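Local atomic coordinates of relik capsid n-terminal domain (PDB entry 2XGU), a protein that probably forms, as the N-terminal domain of a lentiviral capsid protein, part of the protein shell around the viral genome. Residues T38-I43 and T126-A131. Numbering follows the deposited sequence.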
# COMPACT_ATOMS: atom_id res chain seq x y z
N THR A 38 7.14 -3.20 -7.83
CA THR A 38 6.66 -4.50 -8.23
C THR A 38 7.70 -5.61 -7.96
O THR A 38 7.38 -6.68 -7.44
CB THR A 38 6.33 -4.49 -9.71
OG1 THR A 38 5.26 -3.56 -9.93
CG2 THR A 38 5.91 -5.86 -10.20
N TYR A 39 8.95 -5.32 -8.29
CA TYR A 39 10.04 -6.27 -8.05
C TYR A 39 10.14 -6.63 -6.57
O TYR A 39 10.23 -7.82 -6.21
CB TYR A 39 11.36 -5.66 -8.55
CG TYR A 39 12.59 -6.56 -8.54
CD1 TYR A 39 13.11 -7.06 -9.73
CD2 TYR A 39 13.26 -6.86 -7.36
CE1 TYR A 39 14.24 -7.86 -9.75
CE2 TYR A 39 14.41 -7.67 -7.38
CZ TYR A 39 14.88 -8.15 -8.58
OH TYR A 39 16.02 -8.94 -8.61
N PHE A 40 10.10 -5.63 -5.69
CA PHE A 40 10.12 -5.93 -4.27
C PHE A 40 8.92 -6.80 -3.87
O PHE A 40 9.06 -7.73 -3.06
CB PHE A 40 10.16 -4.64 -3.44
CG PHE A 40 10.43 -4.89 -1.98
CD1 PHE A 40 11.72 -5.07 -1.52
CD2 PHE A 40 9.38 -4.96 -1.08
CE1 PHE A 40 11.96 -5.31 -0.17
CE2 PHE A 40 9.62 -5.21 0.26
CZ PHE A 40 10.90 -5.38 0.70
N GLY A 41 7.74 -6.50 -4.41
CA GLY A 41 6.56 -7.31 -4.12
C GLY A 41 6.76 -8.78 -4.47
O GLY A 41 6.41 -9.66 -3.70
N VAL A 42 7.33 -9.04 -5.64
CA VAL A 42 7.57 -10.39 -6.11
C VAL A 42 8.57 -11.14 -5.23
O VAL A 42 8.34 -12.28 -4.80
CB VAL A 42 8.03 -10.39 -7.60
CG1 VAL A 42 8.46 -11.79 -8.05
CG2 VAL A 42 6.92 -9.85 -8.52
N ILE A 43 9.71 -10.51 -4.93
CA ILE A 43 10.76 -11.24 -4.22
C ILE A 43 10.48 -11.45 -2.73
O ILE A 43 11.03 -12.37 -2.12
CB ILE A 43 12.16 -10.57 -4.37
CG1 ILE A 43 12.21 -9.22 -3.66
CG2 ILE A 43 12.55 -10.46 -5.85
CD1 ILE A 43 13.62 -8.64 -3.60
N THR A 126 3.10 -6.10 4.01
CA THR A 126 2.03 -5.21 3.58
C THR A 126 2.32 -3.74 3.89
O THR A 126 2.18 -2.89 3.02
CB THR A 126 0.70 -5.65 4.21
OG1 THR A 126 0.30 -6.90 3.62
CG2 THR A 126 -0.39 -4.61 3.99
N TRP A 127 2.76 -3.45 5.11
CA TRP A 127 3.13 -2.07 5.47
C TRP A 127 4.23 -1.51 4.57
O TRP A 127 4.15 -0.37 4.11
CB TRP A 127 3.64 -2.00 6.93
CG TRP A 127 2.57 -2.18 7.97
CD1 TRP A 127 1.24 -2.38 7.77
CD2 TRP A 127 2.76 -2.20 9.40
NE1 TRP A 127 0.58 -2.50 8.98
CE2 TRP A 127 1.50 -2.40 9.99
CE3 TRP A 127 3.88 -2.06 10.22
CZ2 TRP A 127 1.33 -2.46 11.37
CZ3 TRP A 127 3.72 -2.12 11.59
CH2 TRP A 127 2.45 -2.31 12.15
N VAL A 128 5.27 -2.30 4.32
CA VAL A 128 6.40 -1.84 3.51
C VAL A 128 5.97 -1.58 2.06
O VAL A 128 6.30 -0.55 1.47
CB VAL A 128 7.56 -2.84 3.58
CG1 VAL A 128 8.70 -2.42 2.66
CG2 VAL A 128 8.07 -2.95 5.01
N LEU A 129 5.20 -2.51 1.50
CA LEU A 129 4.72 -2.32 0.14
C LEU A 129 3.75 -1.13 0.05
O LEU A 129 3.81 -0.35 -0.91
CB LEU A 129 4.12 -3.63 -0.42
CG LEU A 129 5.22 -4.62 -0.86
CD1 LEU A 129 4.74 -6.06 -0.98
CD2 LEU A 129 5.86 -4.16 -2.19
N GLU A 130 2.88 -0.96 1.04
CA GLU A 130 2.02 0.22 1.06
C GLU A 130 2.85 1.50 1.09
O GLU A 130 2.56 2.45 0.38
CB GLU A 130 1.04 0.17 2.23
CG GLU A 130 0.03 -0.95 2.03
CD GLU A 130 -0.89 -1.14 3.21
OE1 GLU A 130 -0.62 -0.55 4.27
OE2 GLU A 130 -1.89 -1.87 3.06
N ALA A 131 3.90 1.52 1.91
CA ALA A 131 4.75 2.70 2.02
C ALA A 131 5.45 3.01 0.71
O ALA A 131 5.47 4.16 0.27
CB ALA A 131 5.76 2.52 3.14
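Leu129 pushes its forked end against Gly41 and the rim of the Phe40 ring, packing between segments 38-43 and 126-131, which run almost antiparallel (169°). Leu129 was modelled in two conformers, and the methyl contacts given here are those of one of them. Both of its methyl groups come down on the glycine backbone: CD1 meets Gly41 CA at 3.8 Å, while CD2 lies 3.7 Å from Gly41 N. The leucine fork rests on the main chain of Gly41, which has no side chain, and Gly41 and Leu129 are the residues whose CA atoms come nearest, 6.8 Å apart. The same CD2 methyl also touches the phenyl ring in its plane, at the edge, with Phe40 CD2 3.8 Å away. Phe40 reaches this place because its CG stands anti to the backbone N (chi1 -170°), which carries the ring out across the interface.

Helices 34-43 and 118-134 belong to the mainly helical capsid N-terminal domain, whose beta-hairpin is formed by strands 2-5 and 8-11, and here they meet in its buried interior. The other neighbour of the ring is Val128, whose side chain crosses that of Phe40 at about a right angle. Its CG1 methyl, anti to the backbone N, approaches Phe40 CE2 obliquely at 3.8 Å. Leu129 and Val128 thus touch neighbouring ring atoms, CD2 and CE2, and no hydrogen bond spans the two segments. Ile52 of helix 49-57 packs against both Phe40 and Val128, Ile73 of helix 63-83 adds to the apolar surroundings of Val128, and the ring of Trp22 meets that of Phe40. Beyond the apolar patch, Arg125 NH2 hydrogen-bonds to Gly41 O, a polar link between the same two helices, and Leu129 also packs on Gln133 of the second subunit.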